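Local coordinates for protein putative aminooxidase (Propionibacterium acnes, PDB 2BA9) that isomerises polyunsaturated fatty acids to yield conjugated linoleic acid, and carries flavin-adenine dinucleotide as its bound cofactor, at residues L143-F148 with D159-P164; A178-K183 with E377-G382; F273-H278 with A381-K386. One frame throughout, in Å; residues are numbered along the deposited sequence.

Interaction 1 (L143-F148 with D159-P164); sequences LPFDEF and DLWINP
W161 spends its one polar side-chain atom on the chain beyond this contact: NE1 gives a hydrogen bond to the carbonyl O of L185, which helps to hold the indole in its orientation and settles the polar need of a buried ring. What remains for F145 is the hydrocarbon surface of the tryptophan, and no hydrogen bond joins the two segments. F145 arrives over one indole face with the outer end of its ring. Its CZ lies 3.9 Å from W161 CD1, displaced from the middle of the indole toward the rim. The neighbouring carbon takes the root of the same side chain, F145 CE2 resting 3.9 Å from W161 CB. With the planes inclined at 46° and the centroid of the phenyl 5.2 Å from that of the five-membered ring, the pair is an oblique aromatic contact. The torsion behind it is that of F145, whose CG stands anti to the backbone N (chi1 -165°) and carries the ring out from the first turn of its helix. That turn starts right after P144, the N-cap residue, and closes through F148 N to P144 O at 2.9 Å. The case illustrates how one aromatic pair can join two segments, here 143-148 and 159-164, while D146 forms a salt bridge with R158 at the start of the second helix. V181 of helix 178-184 touches both rings, while F173 meets the phenylalanine. L117 of helix 106-122 and M190 of helix 187-195 pack on the tryptophan, placing the pair among the helices that flank helices 145-151 and 158-161.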
loop_
_atom_site.group_PDB
_atom_site.type_symbol
_atom_site.label_atom_id
_atom_site.label_comp_id
_atom_site.label_asym_id
_atom_site.label_seq_id
_atom_site.Cartn_x
_atom_site.Cartn_y
_atom_site.Cartn_z
ATOM N N LEU A 143 13.768 14.024 3.311
ATOM C CA LEU A 143 14.752 13.678 2.296
ATOM C C LEU A 143 14.515 12.267 1.752
ATOM O O LEU A 143 13.942 11.433 2.445
ATOM C CB LEU A 143 16.158 13.722 2.900
ATOM C CG LEU A 143 16.719 15.088 3.257
ATOM C CD1 LEU A 143 18.034 14.980 4.080
ATOM C CD2 LEU A 143 16.918 15.883 1.948
ATOM N N PRO A 144 14.986 11.984 0.510
ATOM C CA PRO A 144 14.947 10.593 0.054
ATOM C C PRO A 144 15.672 9.682 1.057
ATOM O O PRO A 144 16.642 10.114 1.710
ATOM C CB PRO A 144 15.650 10.635 -1.304
ATOM C CG PRO A 144 15.561 12.059 -1.754
ATOM C CD PRO A 144 15.567 12.882 -0.507
ATOM N N PHE A 145 15.181 8.447 1.196
ATOM C CA PHE A 145 15.663 7.536 2.244
ATOM C C PHE A 145 17.176 7.373 2.292
ATOM O O PHE A 145 17.741 7.376 3.382
ATOM C CB PHE A 145 14.990 6.168 2.136
ATOM C CG PHE A 145 15.160 5.291 3.371
ATOM C CD1 PHE A 145 14.678 5.695 4.600
ATOM C CD2 PHE A 145 15.744 4.029 3.272
ATOM C CE1 PHE A 145 14.826 4.891 5.731
ATOM C CE2 PHE A 145 15.883 3.212 4.395
ATOM C CZ PHE A 145 15.420 3.647 5.622
ATOM N N ASP A 146 17.827 7.243 1.133
ATOM C CA ASP A 146 19.289 7.076 1.104
ATOM C C ASP A 146 20.001 8.313 1.609
ATOM O O ASP A 146 21.039 8.199 2.271
ATOM C CB ASP A 146 19.814 6.762 -0.305
ATOM C CG ASP A 146 19.607 5.315 -0.711
ATOM O OD1 ASP A 146 19.643 4.410 0.163
ATOM O OD2 ASP A 146 19.420 5.090 -1.929
ATOM N N GLU A 147 19.477 9.487 1.255
ATOM C CA GLU A 147 20.038 10.757 1.725
ATOM C C GLU A 147 19.883 10.871 3.245
ATOM O O GLU A 147 20.814 11.227 3.955
ATOM C CB GLU A 147 19.368 11.940 1.019
ATOM C CG GLU A 147 19.837 12.116 -0.415
ATOM C CD GLU A 147 19.210 13.318 -1.099
ATOM O OE1 GLU A 147 19.087 14.384 -0.433
ATOM O OE2 GLU A 147 18.843 13.185 -2.295
ATOM N N PHE A 148 18.691 10.551 3.733
ATOM C CA PHE A 148 18.442 10.450 5.173
ATOM C C PHE A 148 19.484 9.558 5.867
ATOM O O PHE A 148 20.088 9.957 6.865
ATOM C CB PHE A 148 17.012 9.931 5.415
ATOM C CG PHE A 148 16.757 9.456 6.824
ATOM C CD1 PHE A 148 16.429 10.353 7.825
ATOM C CD2 PHE A 148 16.860 8.107 7.143
ATOM C CE1 PHE A 148 16.196 9.917 9.139
ATOM C CE2 PHE A 148 16.623 7.659 8.446
ATOM C CZ PHE A 148 16.287 8.571 9.446
ATOM N N ASP A 159 20.250 -2.272 2.938
ATOM C CA ASP A 159 20.242 -3.689 2.560
ATOM C C ASP A 159 19.138 -4.470 3.273
ATOM O O ASP A 159 18.563 -5.389 2.705
ATOM C CB ASP A 159 21.594 -4.339 2.876
ATOM C CG ASP A 159 22.688 -3.931 1.905
ATOM O OD1 ASP A 159 22.618 -2.832 1.300
ATOM O OD2 ASP A 159 23.623 -4.730 1.744
ATOM N N LEU A 160 18.861 -4.116 4.521
ATOM C CA LEU A 160 17.762 -4.738 5.277
ATOM C C LEU A 160 16.404 -4.153 4.874
ATOM O O LEU A 160 15.478 -4.880 4.570
ATOM C CB LEU A 160 17.957 -4.559 6.790
ATOM C CG LEU A 160 16.970 -5.335 7.680
ATOM C CD1 LEU A 160 17.299 -6.807 7.694
ATOM C CD2 LEU A 160 16.955 -4.807 9.086
ATOM N N TRP A 161 16.316 -2.830 4.859
ATOM C CA TRP A 161 15.050 -2.113 4.616
ATOM C C TRP A 161 14.492 -2.272 3.201
ATOM O O TRP A 161 13.290 -2.168 2.990
ATOM C CB TRP A 161 15.235 -0.617 4.921
ATOM C CG TRP A 161 14.598 -0.175 6.195
ATOM C CD1 TRP A 161 13.369 0.376 6.337
ATOM C CD2 TRP A 161 15.170 -0.232 7.508
ATOM N NE1 TRP A 161 13.125 0.663 7.651
ATOM C CE2 TRP A 161 14.215 0.296 8.397
ATOM C CE3 TRP A 161 16.389 -0.690 8.019
ATOM C CZ2 TRP A 161 14.447 0.395 9.769
ATOM C CZ3 TRP A 161 16.615 -0.599 9.378
ATOM C CH2 TRP A 161 15.645 -0.068 10.242
ATOM N N ILE A 162 15.369 -2.535 2.244
ATOM C CA ILE A 162 14.992 -2.497 0.844
ATOM C C ILE A 162 14.088 -3.659 0.419
ATOM O O ILE A 162 13.215 -3.483 -0.417
ATOM C CB ILE A 162 16.220 -2.428 -0.070
ATOM C CG1 ILE A 162 15.813 -1.954 -1.478
ATOM C CG2 ILE A 162 16.965 -3.762 -0.099
ATOM C CD1 ILE A 162 16.992 -1.690 -2.383
ATOM N N ASN A 163 14.295 -4.832 1.002
ATOM C CA ASN A 163 13.614 -6.038 0.544
ATOM C C ASN A 163 12.085 -6.015 0.760
ATOM O O ASN A 163 11.329 -6.357 -0.150
ATOM C CB ASN A 163 14.269 -7.267 1.179
ATOM C CG ASN A 163 15.747 -7.364 0.861
ATOM O OD1 ASN A 163 16.142 -7.277 -0.302
ATOM N ND2 ASN A 163 16.579 -7.544 1.892
ATOM N N PRO A 164 11.612 -5.594 1.952
ATOM C CA PRO A 164 10.171 -5.374 2.123
ATOM C C PRO A 164 9.669 -4.021 1.623
ATOM O O PRO A 164 8.513 -3.665 1.879
ATOM C CB PRO A 164 9.990 -5.437 3.644
ATOM C CG PRO A 164 11.301 -5.729 4.220
ATOM C CD PRO A 164 12.315 -5.342 3.210
#

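Interaction 2 (A178-K183 with E377-G382); sequences AAYVLK and EDYKAG. With NA (sodium ion), chain B.
Two tyrosines with different first torsions make this contact: in Y379 the ring carbon CG lies anti to the backbone N (chi1 -160°), sending the ring straight across the gap, whereas in Y180 it sits anti to the carbonyl carbon (chi1 -64°), which carries the ring out from the side of its helix until its hydroxyl end nears Y379. The two side chains then run past each other in opposite directions. Y379 offers an edge to the face of Y180 in an offset edge-to-face pair, with planes at 89° and centroids of the two rings 5.8 Å apart. Y379 CD1 is 3.9 Å from Y180 OH, which lies near the plane of the Y379 ring, at its edge. A179 is small enough to admit the other phenol end, its CB coming within 3.5 Å of Y379 OH. Both hydroxyls are buried, and both have partners: Y379 OH bonds to H133 ND1, while Y180 OH meets Y384 OH and the backbone N of V374. Helix 376-380 finishes in a Schellman motif, with G382 at positive phi, its N bonded to Y379 O at 3.1 Å and W383 N probably bonded to D378 O, which places Y379 in the last turn before the chain changes direction. The opposite helix ends in another manner. Near the close of helix 178-184 the carbonyl K183 O binds a sodium ion at 2.5 Å, joined by three waters and E410; a cation probably suits the negative end of a helix. K183 turns its amine to the carbonyl oxygens of Y128 and A130.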
loop_
_atom_site.group_PDB
_atom_site.type_symbol
_atom_site.label_atom_id
_atom_site.label_comp_id
_atom_site.label_asym_id
_atom_site.label_seq_id
_atom_site.Cartn_x
_atom_site.Cartn_y
_atom_site.Cartn_z
ATOM N N ALA A 178 12.057 9.627 3.222
ATOM C CA ALA A 178 12.232 8.810 4.439
ATOM C C ALA A 178 10.939 8.595 5.241
ATOM O O ALA A 178 10.712 7.503 5.774
ATOM C CB ALA A 178 13.312 9.418 5.340
ATOM N N ALA A 179 10.104 9.626 5.306
ATOM C CA ALA A 179 8.842 9.599 6.080
ATOM C C ALA A 179 7.893 8.459 5.690
ATOM O O ALA A 179 7.196 7.892 6.535
ATOM C CB ALA A 179 8.121 10.909 5.924
ATOM N N TYR A 180 7.829 8.151 4.408
ATOM C CA TYR A 180 7.016 7.027 3.963
ATOM C C TYR A 180 7.632 5.717 4.449
ATOM O O TYR A 180 6.938 4.876 5.013
ATOM C CB TYR A 180 6.872 7.030 2.436
ATOM C CG TYR A 180 6.144 8.239 1.907
ATOM C CD1 TYR A 180 4.791 8.438 2.182
ATOM C CD2 TYR A 180 6.803 9.182 1.130
ATOM C CE1 TYR A 180 4.113 9.547 1.702
ATOM C CE2 TYR A 180 6.134 10.296 0.631
ATOM C CZ TYR A 180 4.788 10.483 0.923
ATOM O OH TYR A 180 4.127 11.602 0.421
ATOM N N VAL A 181 8.941 5.572 4.268
ATOM C CA VAL A 181 9.617 4.298 4.540
ATOM C C VAL A 181 9.431 3.915 6.000
ATOM O O VAL A 181 9.034 2.783 6.301
ATOM C CB VAL A 181 11.138 4.357 4.224
ATOM C CG1 VAL A 181 11.836 3.002 4.588
ATOM C CG2 VAL A 181 11.375 4.769 2.735
ATOM N N LEU A 182 9.698 4.887 6.879
ATOM C CA LEU A 182 9.791 4.658 8.312
ATOM C C LEU A 182 8.433 4.642 9.044
ATOM O O LEU A 182 8.347 4.170 10.186
ATOM C CB LEU A 182 10.778 5.656 8.926
ATOM C CG LEU A 182 12.230 5.389 8.475
ATOM C CD1 LEU A 182 13.155 6.571 8.745
ATOM C CD2 LEU A 182 12.762 4.114 9.151
ATOM N N LYS A 183 7.383 5.126 8.379
ATOM C CA LYS A 183 6.001 4.973 8.856
ATOM C C LYS A 183 5.459 3.567 8.583
ATOM O O LYS A 183 4.669 3.048 9.373
ATOM C CB LYS A 183 5.074 6.051 8.258
ATOM C CG LYS A 183 5.285 7.421 8.903
ATOM C CD LYS A 183 4.377 8.517 8.350
ATOM C CE LYS A 183 4.795 9.873 8.886
ATOM N NZ LYS A 183 4.782 9.955 10.393
ATOM N N GLU A 377 11.027 17.154 -2.539
ATOM C CA GLU A 377 10.849 18.610 -2.686
ATOM C C GLU A 377 9.433 19.091 -2.318
ATOM O O GLU A 377 9.249 20.060 -1.572
ATOM C CB GLU A 377 11.140 19.019 -4.134
ATOM C CG GLU A 377 10.870 20.487 -4.426
ATOM C CD GLU A 377 11.120 20.854 -5.874
ATOM O OE1 GLU A 377 11.956 21.756 -6.101
ATOM O OE2 GLU A 377 10.486 20.234 -6.770
ATOM N N ASP A 378 8.438 18.416 -2.883
ATOM C CA ASP A 378 7.045 18.730 -2.618
ATOM C C ASP A 378 6.724 18.445 -1.138
ATOM O O ASP A 378 6.058 19.229 -0.487
ATOM C CB ASP A 378 6.130 17.969 -3.593
ATOM C CG ASP A 378 6.203 18.513 -5.027
ATOM O OD1 ASP A 378 6.695 19.649 -5.239
ATOM O OD2 ASP A 378 5.751 17.811 -5.961
ATOM N N TYR A 379 7.244 17.356 -0.596
ATOM C CA TYR A 379 7.078 17.071 0.833
ATOM C C TYR A 379 7.654 18.235 1.678
ATOM O O TYR A 379 6.979 18.748 2.576
ATOM C CB TYR A 379 7.702 15.706 1.198
ATOM C CG TYR A 379 7.177 15.098 2.494
ATOM C CD1 TYR A 379 6.433 13.906 2.487
ATOM C CD2 TYR A 379 7.422 15.710 3.727
ATOM C CE1 TYR A 379 5.948 13.348 3.687
ATOM C CE2 TYR A 379 6.941 15.169 4.912
ATOM C CZ TYR A 379 6.211 14.006 4.898
ATOM O OH TYR A 379 5.757 13.523 6.106
ATOM N N LYS A 380 8.876 18.663 1.333
ATOM C CA LYS A 380 9.618 19.714 2.029
ATOM C C LYS A 380 8.888 21.039 1.906
ATOM O O LYS A 380 8.897 21.832 2.838
ATOM C CB LYS A 380 11.033 19.893 1.439
ATOM C CG LYS A 380 12.096 18.907 1.911
ATOM C CD LYS A 380 13.432 19.223 1.267
ATOM C CE LYS A 380 14.401 18.046 1.305
ATOM N NZ LYS A 380 15.684 18.449 0.621
ATOM N N ALA A 381 8.272 21.265 0.742
ATOM C CA ALA A 381 7.573 22.510 0.452
ATOM C C ALA A 381 6.275 22.635 1.252
ATOM O O ALA A 381 5.627 23.676 1.214
ATOM C CB ALA A 381 7.293 22.624 -1.055
ATOM N N GLY A 382 5.896 21.564 1.952
ATOM C CA GLY A 382 4.793 21.587 2.910
ATOM C C GLY A 382 3.530 20.864 2.479
ATOM O O GLY A 382 2.487 21.041 3.104
HETATM NA NA NA B . 3.125 2.531 11.279
HETATM O O HOH W 1 4.218 0.533 10.739
HETATM O O HOH W 2 2.392 4.820 11.099
HETATM O O HOH W 3 4.811 3.038 12.469
#

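Interaction 3 (F273-H278 with A381-K386); sequences FSKIIH and AGWYEK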
loop_
_atom_site.group_PDB
_atom_site.type_symbol
_atom_site.label_atom_id
_atom_site.label_comp_id
_atom_site.label_asym_id
_atom_site.label_seq_id
_atom_site.Cartn_x
_atom_site.Cartn_y
_atom_site.Cartn_z
ATOM N N PHE A 273 -3.133 18.260 -5.717
ATOM C CA PHE A 273 -3.378 16.873 -6.123
ATOM C C PHE A 273 -2.653 16.513 -7.441
ATOM O O PHE A 273 -2.326 15.342 -7.674
ATOM C CB PHE A 273 -4.877 16.560 -6.186
ATOM C CG PHE A 273 -5.611 16.771 -4.873
ATOM C CD1 PHE A 273 -4.933 16.891 -3.658
ATOM C CD2 PHE A 273 -6.993 16.813 -4.851
ATOM C CE1 PHE A 273 -5.634 17.082 -2.467
ATOM C CE2 PHE A 273 -7.689 16.986 -3.661
ATOM C CZ PHE A 273 -7.010 17.130 -2.472
ATOM N N SER A 274 -2.386 17.523 -8.269
ATOM C CA SER A 274 -1.590 17.357 -9.495
ATOM C C SER A 274 -0.147 16.976 -9.232
ATOM O O SER A 274 0.536 16.544 -10.157
ATOM C CB SER A 274 -1.566 18.643 -10.332
ATOM O OG SER A 274 -2.852 18.998 -10.796
ATOM N N LYS A 275 0.338 17.167 -8.001
ATOM C CA LYS A 275 1.716 16.815 -7.651
ATOM C C LYS A 275 1.889 15.349 -7.242
ATOM O O LYS A 275 3.028 14.879 -7.080
ATOM C CB LYS A 275 2.216 17.677 -6.497
ATOM C CG LYS A 275 2.247 19.172 -6.762
ATOM C CD LYS A 275 2.524 19.925 -5.461
ATOM C CE LYS A 275 2.347 21.415 -5.599
ATOM N NZ LYS A 275 3.358 22.013 -6.482
ATOM N N ILE A 276 0.769 14.654 -7.044
ATOM C CA ILE A 276 0.774 13.257 -6.620
ATOM C C ILE A 276 1.423 12.416 -7.715
ATOM O O ILE A 276 1.089 12.557 -8.888
ATOM C CB ILE A 276 -0.654 12.710 -6.365
ATOM C CG1 ILE A 276 -1.330 13.462 -5.200
ATOM C CG2 ILE A 276 -0.620 11.205 -6.049
ATOM C CD1 ILE A 276 -2.811 13.167 -5.064
ATOM N N ILE A 277 2.351 11.561 -7.309
ATOM C CA ILE A 277 2.973 10.579 -8.198
ATOM C C ILE A 277 2.661 9.182 -7.681
ATOM O O ILE A 277 2.480 8.979 -6.476
ATOM C CB ILE A 277 4.504 10.810 -8.345
ATOM C CG1 ILE A 277 5.196 11.045 -7.001
ATOM C CG2 ILE A 277 4.780 12.030 -9.204
ATOM C CD1 ILE A 277 6.733 11.210 -7.119
ATOM N N HIS A 278 2.569 8.217 -8.593
ATOM C CA HIS A 278 2.247 6.848 -8.205
ATOM C C HIS A 278 3.189 5.847 -8.868
ATOM O O HIS A 278 3.943 6.181 -9.804
ATOM C CB HIS A 278 0.778 6.523 -8.518
ATOM C CG HIS A 278 0.492 6.302 -9.971
ATOM N ND1 HIS A 278 0.253 7.337 -10.848
ATOM C CD2 HIS A 278 0.391 5.164 -10.697
ATOM C CE1 HIS A 278 0.030 6.846 -12.054
ATOM N NE2 HIS A 278 0.098 5.529 -11.989
ATOM N N ALA A 381 8.272 21.265 0.742
ATOM C CA ALA A 381 7.573 22.510 0.452
ATOM C C ALA A 381 6.275 22.635 1.252
ATOM O O ALA A 381 5.627 23.676 1.214
ATOM C CB ALA A 381 7.293 22.624 -1.055
ATOM N N GLY A 382 5.896 21.564 1.952
ATOM C CA GLY A 382 4.793 21.587 2.910
ATOM C C GLY A 382 3.530 20.864 2.479
ATOM O O GLY A 382 2.487 21.041 3.104
ATOM N N TRP A 383 3.622 20.022 1.445
ATOM C CA TRP A 383 2.442 19.373 0.840
ATOM C C TRP A 383 1.348 19.007 1.843
ATOM O O TRP A 383 0.217 19.406 1.666
ATOM C CB TRP A 383 2.836 18.122 0.032
ATOM C CG TRP A 383 1.812 17.724 -1.006
ATOM C CD1 TRP A 383 1.777 18.119 -2.326
ATOM C CD2 TRP A 383 0.693 16.844 -0.824
ATOM N NE1 TRP A 383 0.696 17.543 -2.962
ATOM C CE2 TRP A 383 0.017 16.762 -2.064
ATOM C CE3 TRP A 383 0.192 16.127 0.270
ATOM C CZ2 TRP A 383 -1.127 16.001 -2.233
ATOM C CZ3 TRP A 383 -0.946 15.358 0.095
ATOM C CH2 TRP A 383 -1.591 15.301 -1.145
ATOM N N TYR A 384 1.705 18.285 2.902
ATOM C CA TYR A 384 0.727 17.749 3.876
ATOM C C TYR A 384 0.241 18.789 4.903
ATOM O O TYR A 384 -0.824 18.630 5.496
ATOM C CB TYR A 384 1.303 16.516 4.601
ATOM C CG TYR A 384 1.436 15.291 3.734
ATOM C CD1 TYR A 384 0.381 14.397 3.598
ATOM C CD2 TYR A 384 2.616 15.019 3.048
ATOM C CE1 TYR A 384 0.486 13.274 2.814
ATOM C CE2 TYR A 384 2.732 13.873 2.235
ATOM C CZ TYR A 384 1.657 13.009 2.127
ATOM O OH TYR A 384 1.717 11.874 1.339
ATOM N N GLU A 385 1.024 19.844 5.123
ATOM C CA GLU A 385 0.554 20.966 5.915
ATOM C C GLU A 385 -0.615 21.595 5.173
ATOM O O GLU A 385 -1.651 21.892 5.760
ATOM C CB GLU A 385 1.676 21.993 6.151
ATOM C CG GLU A 385 2.765 21.494 7.103
ATOM C CD GLU A 385 3.731 22.582 7.517
ATOM O OE1 GLU A 385 3.289 23.514 8.207
ATOM O OE2 GLU A 385 4.932 22.498 7.172
ATOM N N LYS A 386 -0.452 21.764 3.863
ATOM C CA LYS A 386 -1.527 22.281 3.028
ATOM C C LYS A 386 -2.723 21.326 3.003
ATOM O O LYS A 386 -3.830 21.709 3.369
ATOM C CB LYS A 386 -1.027 22.542 1.605
ATOM C CG LYS A 386 -2.094 23.087 0.669
ATOM C CD LYS A 386 -2.491 24.538 1.003
ATOM C CE LYS A 386 -3.075 25.259 -0.216
ATOM N NZ LYS A 386 -3.112 26.757 -0.103
#
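This is an apolar contact in which one tryptophan at the start of helix 383-389 is packed against the turn that leads into strand 277-288. W383 holds CG anti to the backbone N (chi1 -158°), and the indole reaches the turn with its rim. K275 comes alongside in the opposite direction, setting CD in the indole plane at the edge, 3.7 Å from W383 CD1. Its CB is 3.9 Å from W383 NE1, but that nitrogen has its hydrogen bond with the carbonyl O of Y272, and the lysine bends at its last torsion and makes a cation-pi contact with the ring of the same Y272. The benzene end of the indole finds the other two partners. W383 CZ2 lies 3.9 Å from I276 CG1 and 4.2 Å from F273 CD1, the latter an approach near the plane of the phenyl ring. A type I turn from F273 to I276, closed by I276 N to F273 O at 3.2 Å, lets all three side chains meet the same side of the indole, F273 only by the end of its side chain. Beyond it, strand 277-288 belongs to the mixed sheet, probably the counterpart of the substrate-domain sheet in related flavin amine oxidases, while F273 makes an edge-to-face contact with Y398 on strand 396-398 of the parallel sheet. Across from the turn, G382 is the N-cap residue of the tryptophan's helix, and its carbonyl O accepts K386 N at 3.1 Å. W383 CE3 also lies 3.6 Å above the ring plane of Y384, over its centre.

How the interactions relate
The three contacts lie in a row, each touching the next, rather than in a single cluster. Interactions 1 and 2 have centres 13 Å apart, interactions 2 and 3 only 10 Å, while 1 and 3 are 21 Å apart and do not touch, which makes interaction 2 the middle member. Helix 178-184 connects to interaction 1 through a probable backbone hydrogen bond between L143 and A178 and through V181 against W161. Interaction 3 shares A381 and G382 with interaction 2, where helices 376-380 and 383-389 follow each other. Along the chain, 143-183 supplies a run of short helices, 273-278 follows about 90 residues later, and 377-386 comes last, closing both interactions 2 and 3.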